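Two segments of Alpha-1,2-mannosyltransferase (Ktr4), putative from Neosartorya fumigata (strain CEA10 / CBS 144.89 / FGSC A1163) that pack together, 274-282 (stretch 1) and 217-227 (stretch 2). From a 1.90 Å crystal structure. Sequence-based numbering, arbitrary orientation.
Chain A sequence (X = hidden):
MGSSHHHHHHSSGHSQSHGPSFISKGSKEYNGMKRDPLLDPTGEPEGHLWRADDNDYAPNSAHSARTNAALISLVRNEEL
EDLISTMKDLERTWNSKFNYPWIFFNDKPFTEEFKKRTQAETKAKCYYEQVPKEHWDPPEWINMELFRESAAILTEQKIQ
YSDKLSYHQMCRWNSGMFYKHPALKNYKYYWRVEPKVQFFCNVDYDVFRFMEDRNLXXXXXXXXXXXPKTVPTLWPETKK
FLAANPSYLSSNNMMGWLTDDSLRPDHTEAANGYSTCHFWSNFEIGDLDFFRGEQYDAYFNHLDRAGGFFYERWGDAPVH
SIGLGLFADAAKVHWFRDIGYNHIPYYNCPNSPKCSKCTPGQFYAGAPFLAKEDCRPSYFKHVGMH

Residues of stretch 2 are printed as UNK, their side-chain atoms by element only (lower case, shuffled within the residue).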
# COMPACT_ATOMS: atom_id res chain seq x y z
N TYR A 274 -1.61 18.50 6.50
CA TYR A 274 -1.56 17.03 6.46
C TYR A 274 -0.27 16.54 7.16
O TYR A 274 0.80 17.06 6.90
CB TYR A 274 -1.65 16.56 5.01
CG TYR A 274 -1.36 15.11 4.71
CD1 TYR A 274 -1.92 14.09 5.46
CD2 TYR A 274 -0.57 14.76 3.60
CE1 TYR A 274 -1.67 12.76 5.17
CE2 TYR A 274 -0.33 13.42 3.29
CZ TYR A 274 -0.87 12.43 4.08
OH TYR A 274 -0.63 11.10 3.82
N SER A 275 -0.41 15.56 8.05
CA SER A 275 0.73 15.00 8.80
C SER A 275 1.79 14.37 7.90
O SER A 275 2.94 14.22 8.32
CB SER A 275 0.24 13.93 9.78
OG SER A 275 -0.24 12.79 9.07
N THR A 276 1.37 13.99 6.69
CA THR A 276 2.13 13.23 5.68
C THR A 276 2.15 11.73 5.96
O THR A 276 2.70 10.97 5.16
CB THR A 276 3.58 13.72 5.46
OG1 THR A 276 4.43 13.25 6.52
CG2 THR A 276 3.65 15.24 5.31
N CYS A 277 1.54 11.30 7.06
CA CYS A 277 1.54 9.90 7.43
C CYS A 277 0.66 9.10 6.47
O CYS A 277 -0.39 9.56 6.02
CB CYS A 277 1.10 9.69 8.87
SG CYS A 277 2.29 10.39 10.02
N HIS A 278 1.13 7.90 6.16
CA HIS A 278 0.47 7.08 5.18
C HIS A 278 0.77 5.63 5.43
O HIS A 278 1.82 5.27 5.99
CB HIS A 278 0.93 7.48 3.77
CG HIS A 278 2.41 7.37 3.55
ND1 HIS A 278 3.29 8.39 3.86
CD2 HIS A 278 3.16 6.37 3.03
CE1 HIS A 278 4.52 8.01 3.55
NE2 HIS A 278 4.47 6.80 3.03
N PHE A 279 -0.16 4.79 5.01
CA PHE A 279 0.04 3.36 4.95
C PHE A 279 1.02 3.14 3.82
O PHE A 279 0.90 3.75 2.76
CB PHE A 279 -1.28 2.66 4.64
CG PHE A 279 -2.38 3.02 5.60
CD1 PHE A 279 -2.28 2.69 6.95
CD2 PHE A 279 -3.53 3.67 5.16
CE1 PHE A 279 -3.30 3.01 7.84
CE2 PHE A 279 -4.54 3.99 6.04
CZ PHE A 279 -4.44 3.66 7.37
N TRP A 280 2.03 2.30 4.04
CA TRP A 280 3.11 2.19 3.07
C TRP A 280 2.69 1.23 1.96
O TRP A 280 2.84 0.02 2.08
CB TRP A 280 4.42 1.78 3.74
CG TRP A 280 5.64 2.21 2.98
CD1 TRP A 280 5.75 3.28 2.13
CD2 TRP A 280 6.93 1.61 3.02
NE1 TRP A 280 7.01 3.37 1.64
CE2 TRP A 280 7.77 2.37 2.17
CE3 TRP A 280 7.46 0.50 3.68
CZ2 TRP A 280 9.12 2.05 1.96
CZ3 TRP A 280 8.81 0.19 3.48
CH2 TRP A 280 9.61 0.96 2.63
N SER A 281 2.20 1.82 0.88
CA SER A 281 1.38 1.13 -0.13
C SER A 281 2.08 0.08 -0.99
O SER A 281 1.40 -0.62 -1.75
CB SER A 281 0.72 2.16 -1.04
OG SER A 281 1.70 2.80 -1.83
N ASN A 282 3.41 -0.02 -0.94
CA ASN A 282 4.07 -1.15 -1.61
C ASN A 282 3.49 -2.51 -1.16
O ASN A 282 3.47 -3.46 -1.94
CB ASN A 282 5.59 -1.12 -1.46
CG ASN A 282 6.04 -0.90 -0.03
OD1 ASN A 282 5.91 -1.77 0.83
ND2 ASN A 282 6.60 0.27 0.22
N UNK A 217 -11.91 -3.26 4.61
CA UNK A 217 -11.65 -2.43 3.46
C UNK A 217 -10.18 -2.48 3.06
O UNK A 217 -9.88 -2.45 1.88
c UNK A 217 -12.08 -0.98 3.77
c UNK A 217 -11.81 -0.04 2.62
o UNK A 217 -13.47 -0.97 4.09
N UNK A 218 -9.28 -2.53 4.03
CA UNK A 218 -7.86 -2.32 3.73
C UNK A 218 -6.99 -2.86 4.83
O UNK A 218 -7.35 -2.79 6.01
o UNK A 218 -2.60 1.06 1.73
c UNK A 218 -6.27 -0.39 3.08
c UNK A 218 -5.27 0.00 3.97
c UNK A 218 -6.02 -0.27 1.72
c UNK A 218 -7.62 -0.83 3.58
c UNK A 218 -3.82 0.58 2.16
c UNK A 218 -4.05 0.48 3.52
c UNK A 218 -4.81 0.20 1.25
N UNK A 219 -5.85 -3.41 4.44
CA UNK A 219 -4.86 -3.90 5.36
C UNK A 219 -3.47 -3.38 5.02
O UNK A 219 -3.10 -3.30 3.84
N UNK A 220 -2.72 -3.03 6.06
CA UNK A 220 -1.35 -2.51 5.93
C UNK A 220 -0.39 -3.19 6.90
O UNK A 220 -0.82 -3.83 7.86
c UNK A 220 -1.53 -0.61 7.62
c UNK A 220 -1.88 0.12 10.30
c UNK A 220 -1.36 -1.00 6.18
c UNK A 220 -0.44 -0.26 8.41
c UNK A 220 -2.80 -0.58 8.20
c UNK A 220 -2.98 -0.21 9.52
c UNK A 220 -0.60 0.10 9.75
N UNK A 221 0.90 -3.03 6.66
CA UNK A 221 1.94 -3.49 7.61
C UNK A 221 2.79 -2.37 8.20
O UNK A 221 3.22 -2.49 9.33
c UNK A 221 2.19 -5.82 6.70
o UNK A 221 3.36 -3.96 5.71
c UNK A 221 2.90 -4.50 6.95
N UNK A 222 3.04 -1.30 7.43
CA UNK A 222 3.98 -0.23 7.81
C UNK A 222 3.28 1.13 7.63
O UNK A 222 2.45 1.30 6.74
c UNK A 222 7.27 -1.98 6.59
c UNK A 222 5.29 -0.35 6.99
c UNK A 222 6.22 0.85 7.19
c UNK A 222 6.02 -1.65 7.39
N UNK A 223 3.58 2.08 8.52
CA UNK A 223 2.92 3.39 8.54
C UNK A 223 4.02 4.44 8.73
O UNK A 223 4.70 4.45 9.75
c UNK A 223 0.91 4.58 9.58
o UNK A 223 1.28 5.76 9.51
c UNK A 223 1.91 3.43 9.69
n UNK A 223 -0.38 4.23 9.56
N UNK A 224 4.20 5.30 7.73
CA UNK A 224 5.35 6.20 7.64
C UNK A 224 4.97 7.65 7.44
O UNK A 224 3.91 7.96 6.90
c UNK A 224 6.81 4.43 6.27
c UNK A 224 6.22 5.83 6.43
c UNK A 224 7.67 4.07 7.45
c UNK A 224 7.64 4.39 5.01
N UNK A 225 5.89 8.54 7.82
CA UNK A 225 5.88 9.92 7.33
C UNK A 225 6.32 9.96 5.86
O UNK A 225 7.06 9.08 5.39
c UNK A 225 4.92 12.36 11.09
c UNK A 225 6.81 10.80 8.20
c UNK A 225 5.44 12.12 9.82
c UNK A 225 6.06 10.41 11.89
c UNK A 225 5.24 11.50 12.13
c UNK A 225 6.58 10.20 10.62
c UNK A 225 6.28 11.05 9.57
N UNK A 226 5.85 10.96 5.13
CA UNK A 226 6.28 11.20 3.76
C UNK A 226 7.13 12.46 3.70
O UNK A 226 7.26 13.20 4.68
c UNK A 226 5.34 10.77 1.42
o UNK A 226 6.52 10.67 1.01
c UNK A 226 5.08 11.34 2.81
o UNK A 226 4.37 10.42 0.73
N UNK A 227 7.71 12.69 2.53
CA UNK A 227 8.39 13.93 2.22
C UNK A 227 7.35 15.02 1.88
O UNK A 227 6.69 14.92 0.84
o UNK A 227 9.97 16.00 1.27
c UNK A 227 10.11 14.93 0.63
o UNK A 227 10.86 14.84 -0.36
c UNK A 227 9.33 13.69 1.03
O HOH W 1 1.90 -1.21 4.56
O HOH W 2 4.68 -1.80 3.76

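Position 217 carries one carbon bearing an oxygen and a second carbon, with nothing of stretch 1 within reach; it is Thr217. At 218 a single carbon leads to a six-carbon ring tipped by an oxygen. That oxygen lies 3.6 Å from CB of Phe279, and the two rings sit obliquely, centroids 5.3 Å apart: this is Tyr218. Position 219 has no side-chain atoms and touches nothing of stretch 1, hence Gly219. Position 220 again has one carbon and a six-carbon ring, now without oxygen; CD1 of Phe279 lies over its face. It is Phe220, and its CG is 3.4 Å from that CD1.

At 221 one carbon carries an oxygen and a carbon, turned sideways and making no direct contact. This is Thr221, whose backbone N donates to water 1, which in turn donates to O of Trp280. Position 222 has four carbons, forked at the first, one arm two carbons long and the other ending against the Trp280 ring: Ile222. Its CG2 packs 3.7 Å from CE3 of Trp280, while its backbone O accepts a hydrogen bond from N of Trp280 at 2.9 Å.

Position 223 shows two carbons, the second carrying one oxygen and one nitrogen, the nitrogen near the Phe279 ring. It is Asn223, with ND2 3.6 Å from CD1 of Phe279. Position 224 has four carbons forked at the second, and one terminal carbon sits almost squarely over the five-membered ring of Trp280. This is Leu224; its CD1 lies 3.4 Å from that ring's centroid, 4° off the normal, a clear CH-pi contact.

At 225 one carbon precedes an oxygen-free six-carbon ring with SG of Cys277 over its face, 3.7 Å from the centroid: Phe225. CA-to-CB points away overall, yet the ring still meets the sulfur. Position 226 has two carbons, the second bearing two oxygens, and its first carbon is 3.5 Å from CE1 of His278. It is Asp226, whose N donates to OG1 of Thr276 at 3.0 Å. Position 227 has the same atoms, points away and makes no contact: Asp227.

The rule is a short antiparallel ladder with its two faces furnished differently. N of His278 donates to O of Leu224, and N of Leu224 returns the bond to O of His278, both at 2.9 Å, fixing the register. Phe279 and Asn223 then share one face, where Tyr218 and Phe220 extend the aromatic packing; His278 and Leu224 share the other. Beyond the paired strands, N of Trp280 adds a further backbone bond to O of Ile222, while at the other end the side-chain OG1 of Thr276 accepts from N of Asp226.

Stretch 2 (217-227) TYGFTINLFDD
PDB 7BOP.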